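Local coordinates for protein Abbfa_003403 (Acinetobacter baumannii, PDB 4ZXH) that probably builds a peptide product as a four-domain nonribosomal peptide synthetase, passing intermediates on a phosphopantetheine arm among its condensation, adenylation and thioesterase domains, at residues G25-Q30 with M75-Q80; L982-E987 with I1054-R1059; E987-V992 with S1008-K1013; D999-L1004 with A1029-Y1034. One frame throughout, in Å; residues are numbered along the deposited sequence.

In the fold
The four contacts trace a path from the condensation domain, through the phosphopantetheine carrier domain, to the thioesterase domain. Contact 1 comes first along the chain and joins helix 21-32 to the edge strand 73-78. Contacts 3 and 4 lie within the carrier domain, their centres about 10 Å apart, and their segments alternate in sequence. Contact 2 spans both of them, setting helix 977-990 against strand 1055-1057 of the thioesterase sheet; it shares Glu987 with contact 3. Contacts 1 and 3, with centres about 14 Å apart, both touch the phosphopantetheine, so one cofactor bridges the docked domains. Together they illustrate how a carrier domain is held between two partners.

Contact 1: G25-Q30 with M75-Q80; sequences GIWYIQ and MPANDQ. With PNS (4'-phosphopantetheine), chain B.
The indole of Trp27 reaches across to Met75 and Ala77, its ring carbons lying against the CB atoms of both. With CG anti to the backbone N (chi1 -170°), the ring extends off helix 21-32 and brings its pyrrole nitrogen to the neighbouring strand. There Trp27 NE1 donates to Met75 O at 2.9 Å, with an N-H...O angle of 149°. The oxygen lies close to the indole plane, at the ring edge, while the donor is tilted modestly from the carbonyl plane. This one bond fixes the rotation of a buried indole and satisfies its N-H.

Along the same edge runs the Met75 side chain. Its SD sits 5.0 Å from the centroid of the five-membered ring of Trp27, a Met-aromatic contact made at the edge, and the rest of the chain slides past the indole in the opposite direction. At the far end of the ring, Trp27 CH2 meets Ala77 CB at 3.8 Å from an oblique direction.

Gly25, Ile26 and Ile29 turn another side of the helix to the phosphopantetheine: Gly25 CA lies 3.3 Å from PNS O35, and Ile29 CD1 is 3.8 Å from PNS N36. Trp27 and Ala77 also touch helix 1008-1022, which carries the cofactor. The arrangement belongs to a condensation domain with a carrier domain docked at the mouth of its pantetheine tunnel.

Contact 2: L982-E987 with I1054-R1059; sequences LCTTFE and IVIELR
Thr984 and Leu1058 form the close part of this contact, their side chains crossing at about a right angle where the two backbones come nearest. Leu1058 CD2 lies against both branches of the threonine, 3.4 Å from Thr984 OG1 and 3.9 Å from Thr984 CG2. The methyl is anti to the backbone N of Thr984 (OG1 chi1 -66°), a rotation that turns it to the strand and brings Thr984 CG2 to within 3.7 Å of Glu1057 O. The hydroxyl, beside the backbone N, makes a weak hydrogen bond back to Ile980 O within its own helix. Between the two segments the contact is van der Waals packing, the hydroxyl being turned back to its own helix.

Away from this pair the fit is looser. Ile1056 points toward the helix, yet its CD1 stops 4.4 Å from Thr984 CG2, a marginal touch. Glu1057 contributes mainly its backbone: the residue is partly exposed, and its carboxylate leads away from the helix to salt bridges with Arg1094 and Arg1060.

Just beyond the packed residues, Gln988 NE2 is placed to donate to Leu1058 O, but that side chain is poorly ordered and crowds Arg1059, so the bond is doubtful. At the corner of the chain Leu1058 and Arg1059 form a classic beta bulge opposite Leu1093. Strand 1055-1057 is the outermost strand of the thioesterase sheet, antiparallel to strand 1093-1096, with helix 1111-1125 packed beside it, whereas helix 977-990 leans on helices 1008-1022 and 1037-1046 of the carrier domain.

Contact 3: E987-V992 with S1008-K1013; sequences EQILSV and SLLAVK. With PNS (4'-phosphopantetheine), chain B.
Leu1010 and Ile989 each bury a similar area in the contact, and they meet where the end of helix 977-990 passes the start of helix 1008-1022. Leu1010 enters with one methyl as its probe: its CD1 lies 3.8 Å from Ile989 O, beside the backbone of the last helical turn, while its CD2 stands 4.4 Å from Ile989 CG1. The same CD1 touches the next residue too, 3.9 Å from Leu990 CD2, so a single branch touches both a carbonyl oxygen and a neighbouring methyl of the same helix end. Leu990 starts out along the helix flank, but its end swings back to the leucine, and the two side chains cross at a slant.

These helices belong to the small helical bundle of a peptidyl carrier protein, in which the second long helix begins with the modified serine. Ser1008 shows this directly: its OG is covalently bonded to PNS P24 at 1.6 Å, and its backbone N donates to PNS O25 at 2.7 Å, gripping the phosphate from the helix start.

Ile989, with CG1 anti to the backbone N (chi1 -165°), stretches farther along helix 1008-1022, where its CD1 reaches 4.4 Å from Lys1013 CB. Only the base of the lysine takes part; its amino end leads away. On the other helix, Ser991 adopts positive phi (53°) and ends the helical run, and Phe1001 touches both Leu990 and Leu1010.

Contact 4: D999-L1004 with A1029-Y1034; sequences DDFFEL and ALLAQY
Phe1001 and Phe1002 present their rings in different ways to Leu1031, in a contact that joins the loop between helices 977-990 and 1008-1022 of the carrier-protein bundle to its short helix 1028-1033. The two phenyl groups are turned steeply against one another: Phe1001 directs its edge at Phe1002, and Phe1001 CD2 rests 3.6 Å above the plane of the Phe1002 ring, over its centre. Different first torsions accompany this. Phe1001 has CG anti to the backbone N (chi1 176°) and drops into the bundle, whereas Phe1002 has CG beside that nitrogen (chi1 -64°) and swings across the front of the short helix.

Leu1031 CD2 approaches the Phe1001 ring obliquely, 4.3 Å from its CE2. The carbonyl of the same leucine instead meets the rim of the other ring, with Leu1031 O near the plane of Phe1002 and 4.3 Å from its CE2. Ala1032 CA follows at 4.4 Å from Phe1002 CE2. These are loose van der Waals touches. Phe1001 is also touched by Leu1010 and Leu1014 and makes an edge-to-face ring contact with Phe986. Phe1002 touches Arg346 of the condensation domain, and its own side chain lies about 5 Å from the phosphopantetheine.

Behind the rings, Asp1000 holds the backbone turn. Its OD2 is hydrogen-bonded to Ser1035 OG, and its OD1 accepts twice, closing an Asx turn with Phe1002 N at 2.8 Å, nearly along the C-O axis, and an Asx motif with Glu1003 N at 3.2 Å, on the anti side and 30° out of the carboxylate plane.

Contact 1: G25-Q30 with M75-Q80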
# COMPACT_ATOMS: atom_id res chain seq x y z
N GLY A 25 5.32 -17.62 -14.28
CA GLY A 25 5.50 -16.47 -13.42
C GLY A 25 6.03 -15.24 -14.14
O GLY A 25 5.53 -14.14 -13.95
N ILE A 26 7.06 -15.42 -14.97
CA ILE A 26 7.58 -14.29 -15.73
C ILE A 26 6.54 -13.76 -16.69
O ILE A 26 6.30 -12.55 -16.78
CB ILE A 26 8.80 -14.66 -16.56
CG1 ILE A 26 9.84 -15.45 -15.74
CG2 ILE A 26 9.34 -13.42 -17.22
CD1 ILE A 26 10.41 -14.69 -14.61
N TRP A 27 5.93 -14.68 -17.43
CA TRP A 27 4.90 -14.34 -18.39
C TRP A 27 3.84 -13.49 -17.72
O TRP A 27 3.56 -12.37 -18.16
CB TRP A 27 4.27 -15.59 -18.98
CG TRP A 27 3.38 -15.33 -20.13
CD1 TRP A 27 3.72 -15.37 -21.45
CD2 TRP A 27 1.99 -14.99 -20.07
NE1 TRP A 27 2.62 -15.08 -22.23
CE2 TRP A 27 1.55 -14.84 -21.41
CE3 TRP A 27 1.08 -14.79 -19.03
CZ2 TRP A 27 0.23 -14.50 -21.72
CZ3 TRP A 27 -0.23 -14.46 -19.34
CH2 TRP A 27 -0.64 -14.32 -20.68
N TYR A 28 3.29 -14.02 -16.63
CA TYR A 28 2.25 -13.32 -15.89
C TYR A 28 2.64 -11.89 -15.52
O TYR A 28 1.88 -10.95 -15.73
CB TYR A 28 1.88 -14.11 -14.63
CG TYR A 28 0.75 -13.51 -13.84
CD1 TYR A 28 -0.57 -13.63 -14.26
CD2 TYR A 28 1.00 -12.84 -12.66
CE1 TYR A 28 -1.61 -13.07 -13.52
CE2 TYR A 28 -0.03 -12.28 -11.92
CZ TYR A 28 -1.33 -12.40 -12.35
OH TYR A 28 -2.35 -11.84 -11.59
N ILE A 29 3.84 -11.73 -14.98
CA ILE A 29 4.30 -10.42 -14.55
C ILE A 29 4.31 -9.44 -15.74
O ILE A 29 3.90 -8.29 -15.61
CB ILE A 29 5.69 -10.50 -13.88
CG1 ILE A 29 5.56 -11.32 -12.59
CG2 ILE A 29 6.23 -9.13 -13.54
CD1 ILE A 29 6.83 -11.53 -11.85
N GLN A 30 4.73 -9.92 -16.92
CA GLN A 30 4.74 -9.07 -18.11
C GLN A 30 3.34 -8.67 -18.59
O GLN A 30 3.18 -7.55 -19.09
CB GLN A 30 5.48 -9.74 -19.26
CG GLN A 30 5.94 -8.76 -20.34
CD GLN A 30 6.96 -7.76 -19.79
OE1 GLN A 30 8.02 -8.13 -19.33
NE2 GLN A 30 6.62 -6.48 -19.85
N MET A 75 3.95 -16.39 -27.24
CA MET A 75 3.24 -16.96 -26.09
C MET A 75 1.88 -16.30 -25.88
O MET A 75 1.69 -15.52 -24.95
CB MET A 75 4.09 -16.83 -24.81
CG MET A 75 5.43 -17.57 -24.86
SD MET A 75 6.51 -17.28 -23.44
CE MET A 75 8.06 -17.87 -24.06
N PRO A 76 0.92 -16.64 -26.72
CA PRO A 76 -0.40 -16.02 -26.67
C PRO A 76 -1.28 -16.67 -25.62
O PRO A 76 -0.98 -17.79 -25.18
CB PRO A 76 -0.96 -16.29 -28.06
CG PRO A 76 -0.39 -17.64 -28.39
CD PRO A 76 0.98 -17.70 -27.75
N ALA A 77 -2.37 -15.99 -25.24
CA ALA A 77 -3.27 -16.54 -24.24
C ALA A 77 -4.65 -16.76 -24.83
O ALA A 77 -5.11 -15.97 -25.65
CB ALA A 77 -3.34 -15.63 -23.04
N ASN A 78 -5.29 -17.86 -24.42
CA ASN A 78 -6.71 -18.08 -24.66
C ASN A 78 -7.41 -18.40 -23.33
O ASN A 78 -6.80 -18.30 -22.26
CB ASN A 78 -6.93 -19.18 -25.71
CG ASN A 78 -6.33 -20.51 -25.30
OD1 ASN A 78 -6.70 -21.09 -24.29
ND2 ASN A 78 -5.37 -20.98 -26.08
N ASP A 79 -8.69 -18.78 -23.38
CA ASP A 79 -9.45 -19.01 -22.15
C ASP A 79 -9.11 -20.34 -21.47
O ASP A 79 -9.44 -20.55 -20.30
CB ASP A 79 -10.96 -18.94 -22.43
CG ASP A 79 -11.40 -19.89 -23.52
OD1 ASP A 79 -10.53 -20.50 -24.19
OD2 ASP A 79 -12.63 -20.02 -23.72
N GLN A 80 -8.45 -21.23 -22.21
CA GLN A 80 -7.97 -22.50 -21.66
C GLN A 80 -6.53 -22.36 -21.15
O GLN A 80 -5.91 -23.35 -20.74
CB GLN A 80 -8.07 -23.61 -22.72
O23 PNS B . -0.08 -14.03 -7.56
P24 PNS B . -0.09 -15.26 -8.44
O25 PNS B . -0.81 -16.48 -7.94
O27 PNS B . 1.46 -15.64 -8.66
C28 PNS B . 2.37 -14.68 -9.17
C29 PNS B . 3.73 -15.34 -9.33
C30 PNS B . 3.51 -16.53 -10.26
C31 PNS B . 4.24 -15.80 -7.96
C32 PNS B . 4.73 -14.32 -9.90
O33 PNS B . 4.55 -13.09 -9.17
C34 PNS B . 6.15 -14.84 -9.81
O35 PNS B . 6.51 -15.86 -10.39
N36 PNS B . 7.02 -14.15 -9.08
C37 PNS B . 8.41 -14.57 -8.93
C38 PNS B . 9.29 -13.45 -9.47
C39 PNS B . 10.54 -14.03 -10.07
O40 PNS B . 10.50 -15.09 -10.69
N41 PNS B . 11.63 -13.31 -9.86
C42 PNS B . 12.97 -13.58 -10.30
C43 PNS B . 13.77 -12.60 -9.47
S44 PNS B . 14.41 -13.48 -8.05

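Contact 2: L982-E987 with I1054-R1059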
# COMPACT_ATOMS: atom_id res chain seq x y z
N LEU A 982 -20.67 -12.19 -13.47
CA LEU A 982 -19.40 -12.33 -12.75
C LEU A 982 -19.49 -13.38 -11.65
O LEU A 982 -18.56 -14.15 -11.45
CB LEU A 982 -18.96 -10.99 -12.16
CG LEU A 982 -18.65 -9.90 -13.19
CD1 LEU A 982 -18.45 -8.52 -12.53
CD2 LEU A 982 -17.45 -10.31 -14.05
N CYS A 983 -20.62 -13.44 -10.94
CA CYS A 983 -20.75 -14.43 -9.88
C CYS A 983 -20.69 -15.82 -10.45
O CYS A 983 -19.89 -16.64 -10.01
CB CYS A 983 -22.04 -14.25 -9.09
SG CYS A 983 -21.95 -12.98 -7.85
N THR A 984 -21.54 -16.10 -11.43
CA THR A 984 -21.48 -17.38 -12.13
C THR A 984 -20.07 -17.70 -12.64
O THR A 984 -19.62 -18.83 -12.56
CB THR A 984 -22.46 -17.41 -13.28
OG1 THR A 984 -23.78 -17.35 -12.73
CG2 THR A 984 -22.34 -18.69 -14.01
N THR A 985 -19.35 -16.69 -13.12
CA THR A 985 -18.02 -16.96 -13.63
C THR A 985 -17.04 -17.26 -12.49
O THR A 985 -16.29 -18.24 -12.55
CB THR A 985 -17.50 -15.82 -14.49
OG1 THR A 985 -18.36 -15.66 -15.62
CG2 THR A 985 -16.18 -16.18 -15.01
N PHE A 986 -17.07 -16.46 -11.43
CA PHE A 986 -16.29 -16.79 -10.24
C PHE A 986 -16.58 -18.19 -9.72
O PHE A 986 -15.63 -18.93 -9.43
CB PHE A 986 -16.54 -15.81 -9.11
CG PHE A 986 -15.73 -14.56 -9.19
CD1 PHE A 986 -15.48 -13.96 -10.43
CD2 PHE A 986 -15.26 -13.95 -8.02
CE1 PHE A 986 -14.74 -12.77 -10.51
CE2 PHE A 986 -14.53 -12.77 -8.09
CZ PHE A 986 -14.27 -12.17 -9.33
N GLU A 987 -17.86 -18.56 -9.62
CA GLU A 987 -18.27 -19.85 -9.04
C GLU A 987 -17.68 -20.99 -9.83
O GLU A 987 -17.08 -21.95 -9.30
CB GLU A 987 -19.80 -20.00 -9.03
CG GLU A 987 -20.49 -19.27 -7.88
CD GLU A 987 -22.03 -19.29 -7.98
OE1 GLU A 987 -22.60 -19.94 -8.90
OE2 GLU A 987 -22.66 -18.65 -7.12
N ILE A 1054 -27.40 -12.60 -24.40
CA ILE A 1054 -28.59 -12.87 -23.60
C ILE A 1054 -28.61 -14.31 -23.08
O ILE A 1054 -29.51 -14.70 -22.34
CB ILE A 1054 -29.89 -12.60 -24.40
CG1 ILE A 1054 -30.09 -13.64 -25.51
CG2 ILE A 1054 -29.89 -11.19 -24.96
CD1 ILE A 1054 -31.34 -13.37 -26.31
N VAL A 1055 -27.59 -15.08 -23.46
CA VAL A 1055 -27.39 -16.42 -22.90
C VAL A 1055 -26.27 -16.42 -21.87
O VAL A 1055 -25.14 -15.97 -22.14
CB VAL A 1055 -27.04 -17.46 -23.99
CG1 VAL A 1055 -26.85 -18.82 -23.35
CG2 VAL A 1055 -28.11 -17.52 -25.07
N ILE A 1056 -26.59 -16.93 -20.69
CA ILE A 1056 -25.62 -17.11 -19.61
C ILE A 1056 -25.48 -18.60 -19.36
O ILE A 1056 -26.49 -19.29 -19.17
CB ILE A 1056 -26.05 -16.33 -18.31
CG1 ILE A 1056 -25.11 -16.58 -17.14
CG2 ILE A 1056 -27.43 -16.70 -17.91
CD1 ILE A 1056 -23.66 -16.41 -17.50
N GLU A 1057 -24.26 -19.13 -19.41
CA GLU A 1057 -24.10 -20.55 -19.14
C GLU A 1057 -23.81 -20.77 -17.65
O GLU A 1057 -22.72 -20.47 -17.19
CB GLU A 1057 -23.00 -21.16 -20.01
CG GLU A 1057 -22.87 -22.69 -19.88
CD GLU A 1057 -22.16 -23.35 -21.07
OE1 GLU A 1057 -22.53 -23.10 -22.24
OE2 GLU A 1057 -21.19 -24.11 -20.83
N LEU A 1058 -24.81 -21.26 -16.92
CA LEU A 1058 -24.69 -21.48 -15.47
C LEU A 1058 -23.87 -22.73 -15.14
O LEU A 1058 -23.29 -22.83 -14.07
CB LEU A 1058 -26.08 -21.61 -14.85
CG LEU A 1058 -26.90 -20.32 -14.94
CD1 LEU A 1058 -28.32 -20.49 -14.42
CD2 LEU A 1058 -26.21 -19.25 -14.16
N ARG A 1059 -23.82 -23.69 -16.05
CA ARG A 1059 -23.04 -24.90 -15.82
C ARG A 1059 -22.66 -25.57 -17.14
O ARG A 1059 -23.52 -25.82 -17.96
CB ARG A 1059 -23.80 -25.86 -14.90
CG ARG A 1059 -23.09 -27.18 -14.65
CD ARG A 1059 -21.72 -26.97 -14.03
NE ARG A 1059 -20.98 -28.22 -13.92
CZ ARG A 1059 -19.71 -28.33 -13.53
NH1 ARG A 1059 -19.01 -27.24 -13.21
NH2 ARG A 1059 -19.13 -29.52 -13.47

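Contact 3: E987-V992 with S1008-K1013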
# COMPACT_ATOMS: atom_id res chain seq x y z
N GLU A 987 -17.86 -18.56 -9.62
CA GLU A 987 -18.27 -19.85 -9.04
C GLU A 987 -17.68 -20.99 -9.83
O GLU A 987 -17.08 -21.95 -9.30
CB GLU A 987 -19.80 -20.00 -9.03
CG GLU A 987 -20.49 -19.27 -7.88
CD GLU A 987 -22.03 -19.29 -7.98
OE1 GLU A 987 -22.60 -19.94 -8.90
OE2 GLU A 987 -22.66 -18.65 -7.12
N GLN A 988 -17.83 -20.84 -11.15
CA GLN A 988 -17.59 -21.93 -12.09
C GLN A 988 -16.05 -22.19 -12.19
O GLN A 988 -15.57 -23.34 -12.14
CB GLN A 988 -18.09 -21.62 -13.47
CG GLN A 988 -19.40 -22.00 -13.68
CD GLN A 988 -19.56 -22.94 -14.84
OE1 GLN A 988 -18.73 -23.09 -15.78
NE2 GLN A 988 -20.72 -23.45 -14.88
N ILE A 989 -15.27 -21.11 -12.21
CA ILE A 989 -13.80 -21.13 -12.38
C ILE A 989 -13.02 -21.50 -11.07
O ILE A 989 -11.96 -22.12 -11.09
CB ILE A 989 -13.34 -19.74 -12.92
CG1 ILE A 989 -11.93 -19.78 -13.47
CG2 ILE A 989 -13.35 -18.72 -11.84
CD1 ILE A 989 -11.83 -20.60 -14.68
N LEU A 990 -13.62 -21.17 -9.92
CA LEU A 990 -13.03 -21.43 -8.60
C LEU A 990 -13.56 -22.68 -7.91
O LEU A 990 -13.05 -23.06 -6.87
CB LEU A 990 -13.28 -20.26 -7.66
CG LEU A 990 -12.73 -18.89 -8.00
CD1 LEU A 990 -13.34 -17.87 -7.06
CD2 LEU A 990 -11.25 -18.91 -7.85
N SER A 991 -14.61 -23.28 -8.47
CA SER A 991 -15.33 -24.38 -7.82
C SER A 991 -15.78 -24.02 -6.41
O SER A 991 -15.56 -24.77 -5.46
CB SER A 991 -14.48 -25.64 -7.78
OG SER A 991 -13.92 -25.87 -9.06
N VAL A 992 -16.41 -22.86 -6.29
CA VAL A 992 -17.00 -22.42 -5.04
C VAL A 992 -18.50 -22.38 -5.28
O VAL A 992 -18.92 -21.80 -6.27
CB VAL A 992 -16.46 -21.05 -4.62
CG1 VAL A 992 -17.04 -20.62 -3.29
CG2 VAL A 992 -14.96 -21.10 -4.55
N SER A 1008 -2.81 -16.84 -9.74
CA SER A 1008 -2.36 -16.16 -10.94
C SER A 1008 -2.74 -16.82 -12.28
O SER A 1008 -3.29 -16.15 -13.13
CB SER A 1008 -0.86 -15.94 -10.82
OG SER A 1008 -0.66 -14.87 -9.90
N LEU A 1009 -2.49 -18.12 -12.48
CA LEU A 1009 -2.94 -18.75 -13.73
C LEU A 1009 -4.47 -18.65 -13.90
O LEU A 1009 -4.95 -18.28 -14.97
CB LEU A 1009 -2.51 -20.21 -13.81
CG LEU A 1009 -2.92 -20.99 -15.06
CD1 LEU A 1009 -2.65 -20.15 -16.31
CD2 LEU A 1009 -2.22 -22.34 -15.17
N LEU A 1010 -5.23 -18.94 -12.84
CA LEU A 1010 -6.69 -18.81 -12.90
C LEU A 1010 -7.15 -17.42 -13.33
O LEU A 1010 -8.07 -17.29 -14.13
CB LEU A 1010 -7.35 -19.12 -11.55
CG LEU A 1010 -7.58 -20.58 -11.19
CD1 LEU A 1010 -8.64 -20.67 -10.12
CD2 LEU A 1010 -7.98 -21.36 -12.40
N ALA A 1011 -6.50 -16.39 -12.80
CA ALA A 1011 -6.80 -15.01 -13.17
C ALA A 1011 -6.64 -14.78 -14.67
O ALA A 1011 -7.41 -14.03 -15.27
CB ALA A 1011 -5.93 -14.06 -12.41
N VAL A 1012 -5.64 -15.41 -15.29
CA VAL A 1012 -5.47 -15.28 -16.73
C VAL A 1012 -6.64 -15.94 -17.46
O VAL A 1012 -7.17 -15.39 -18.41
CB VAL A 1012 -4.15 -15.89 -17.22
CG1 VAL A 1012 -4.21 -16.09 -18.71
CG2 VAL A 1012 -2.97 -15.00 -16.83
N LYS A 1013 -7.05 -17.11 -16.97
CA LYS A 1013 -8.18 -17.82 -17.57
C LYS A 1013 -9.45 -17.01 -17.41
O LYS A 1013 -10.21 -16.84 -18.35
CB LYS A 1013 -8.35 -19.21 -16.95
CG LYS A 1013 -7.18 -20.17 -17.25
CD LYS A 1013 -7.46 -21.56 -16.68
CE LYS A 1013 -6.19 -22.43 -16.58
NZ LYS A 1013 -5.66 -22.87 -17.88
O23 PNS B . -0.08 -14.03 -7.56
P24 PNS B . -0.09 -15.26 -8.44
O25 PNS B . -0.81 -16.48 -7.94
O27 PNS B . 1.46 -15.64 -8.66
C28 PNS B . 2.37 -14.68 -9.17
C29 PNS B . 3.73 -15.34 -9.33
C30 PNS B . 3.51 -16.53 -10.26
C31 PNS B . 4.24 -15.80 -7.96
C32 PNS B . 4.73 -14.32 -9.90
O33 PNS B . 4.55 -13.09 -9.17
C34 PNS B . 6.15 -14.84 -9.81
O35 PNS B . 6.51 -15.86 -10.39
N36 PNS B . 7.02 -14.15 -9.08
C37 PNS B . 8.41 -14.57 -8.93
C38 PNS B . 9.29 -13.45 -9.47
C39 PNS B . 10.54 -14.03 -10.07
O40 PNS B . 10.50 -15.09 -10.69
N41 PNS B . 11.63 -13.31 -9.86
C42 PNS B . 12.97 -13.58 -10.30
C43 PNS B . 13.77 -12.60 -9.47
S44 PNS B . 14.41 -13.48 -8.05

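Contact 4: D999-L1004 with A1029-Y1034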
# COMPACT_ATOMS: atom_id res chain seq x y z
N ASP A 999 -16.95 -11.23 -2.04
CA ASP A 999 -15.94 -12.27 -1.91
C ASP A 999 -14.80 -11.98 -2.85
O ASP A 999 -15.02 -11.69 -4.03
CB ASP A 999 -16.52 -13.66 -2.19
CG ASP A 999 -17.49 -14.11 -1.11
OD1 ASP A 999 -17.45 -13.52 0.00
OD2 ASP A 999 -18.27 -15.05 -1.35
N ASP A 1000 -13.59 -12.06 -2.32
CA ASP A 1000 -12.39 -11.76 -3.09
C ASP A 1000 -11.91 -13.00 -3.86
O ASP A 1000 -11.82 -14.11 -3.33
CB ASP A 1000 -11.31 -11.21 -2.16
CG ASP A 1000 -10.05 -10.81 -2.90
OD1 ASP A 1000 -9.35 -11.69 -3.44
OD2 ASP A 1000 -9.76 -9.59 -2.91
N PHE A 1001 -11.60 -12.78 -5.13
CA PHE A 1001 -11.25 -13.86 -6.03
C PHE A 1001 -10.09 -14.67 -5.49
O PHE A 1001 -10.12 -15.90 -5.53
CB PHE A 1001 -10.92 -13.28 -7.39
CG PHE A 1001 -10.46 -14.28 -8.39
CD1 PHE A 1001 -11.37 -15.08 -9.07
CD2 PHE A 1001 -9.10 -14.40 -8.68
CE1 PHE A 1001 -10.95 -16.02 -10.01
CE2 PHE A 1001 -8.66 -15.32 -9.63
CZ PHE A 1001 -9.58 -16.13 -10.29
N PHE A 1002 -9.07 -14.00 -4.96
CA PHE A 1002 -7.86 -14.69 -4.55
C PHE A 1002 -8.00 -15.28 -3.14
O PHE A 1002 -7.44 -16.33 -2.84
CB PHE A 1002 -6.65 -13.75 -4.65
CG PHE A 1002 -6.35 -13.30 -6.05
CD1 PHE A 1002 -5.54 -14.07 -6.89
CD2 PHE A 1002 -6.89 -12.12 -6.55
CE1 PHE A 1002 -5.28 -13.68 -8.21
CE2 PHE A 1002 -6.62 -11.71 -7.87
CZ PHE A 1002 -5.83 -12.49 -8.70
N GLU A 1003 -8.77 -14.62 -2.29
CA GLU A 1003 -9.10 -15.19 -0.98
C GLU A 1003 -9.94 -16.45 -1.11
O GLU A 1003 -9.80 -17.37 -0.32
CB GLU A 1003 -9.82 -14.18 -0.11
CG GLU A 1003 -8.93 -13.05 0.37
CD GLU A 1003 -9.69 -11.96 1.10
OE1 GLU A 1003 -10.93 -12.08 1.26
OE2 GLU A 1003 -9.04 -10.97 1.51
N LEU A 1004 -10.82 -16.49 -2.11
CA LEU A 1004 -11.63 -17.67 -2.35
C LEU A 1004 -10.85 -18.88 -2.88
O LEU A 1004 -11.41 -19.95 -3.07
CB LEU A 1004 -12.75 -17.35 -3.32
CG LEU A 1004 -13.91 -16.50 -2.81
CD1 LEU A 1004 -14.85 -16.25 -3.95
CD2 LEU A 1004 -14.65 -17.16 -1.64
N ALA A 1029 -4.41 -6.94 -14.73
CA ALA A 1029 -4.14 -5.81 -13.86
C ALA A 1029 -5.44 -5.28 -13.26
O ALA A 1029 -5.50 -4.97 -12.07
CB ALA A 1029 -3.40 -4.71 -14.59
N LEU A 1030 -6.48 -5.17 -14.10
CA LEU A 1030 -7.80 -4.74 -13.64
C LEU A 1030 -8.39 -5.73 -12.64
O LEU A 1030 -9.01 -5.33 -11.65
CB LEU A 1030 -8.77 -4.56 -14.81
CG LEU A 1030 -8.54 -3.23 -15.52
CD1 LEU A 1030 -9.31 -3.10 -16.84
CD2 LEU A 1030 -8.91 -2.12 -14.56
N LEU A 1031 -8.17 -7.02 -12.87
CA LEU A 1031 -8.69 -8.02 -11.93
C LEU A 1031 -7.93 -8.01 -10.61
O LEU A 1031 -8.49 -8.26 -9.54
CB LEU A 1031 -8.63 -9.42 -12.54
CG LEU A 1031 -9.02 -10.54 -11.59
CD1 LEU A 1031 -10.44 -10.36 -11.14
CD2 LEU A 1031 -8.86 -11.88 -12.27
N ALA A 1032 -6.64 -7.72 -10.66
CA ALA A 1032 -5.83 -7.72 -9.45
C ALA A 1032 -6.21 -6.62 -8.52
O ALA A 1032 -6.07 -6.69 -7.30
CB ALA A 1032 -4.39 -7.61 -9.80
N GLN A 1033 -6.82 -5.62 -9.10
CA GLN A 1033 -7.03 -4.44 -8.34
C GLN A 1033 -8.51 -4.21 -8.06
O GLN A 1033 -8.90 -3.66 -7.02
CB GLN A 1033 -6.31 -3.36 -9.11
CG GLN A 1033 -6.52 -1.87 -8.81
CD GLN A 1033 -6.45 -1.54 -7.28
OE1 GLN A 1033 -7.46 -1.68 -6.68
NE2 GLN A 1033 -5.21 -1.39 -6.63
N TYR A 1034 -9.33 -4.75 -8.95
CA TYR A 1034 -10.75 -4.91 -8.71
C TYR A 1034 -11.13 -6.40 -8.59
O TYR A 1034 -11.72 -6.97 -9.50
CB TYR A 1034 -11.56 -4.23 -9.83
CG TYR A 1034 -11.17 -2.78 -9.98
CD1 TYR A 1034 -11.68 -1.80 -9.13
CD2 TYR A 1034 -10.24 -2.40 -10.93
CE1 TYR A 1034 -11.30 -0.47 -9.26
CE2 TYR A 1034 -9.85 -1.08 -11.07
CZ TYR A 1034 -10.39 -0.12 -10.22
OH TYR A 1034 -10.02 1.21 -10.31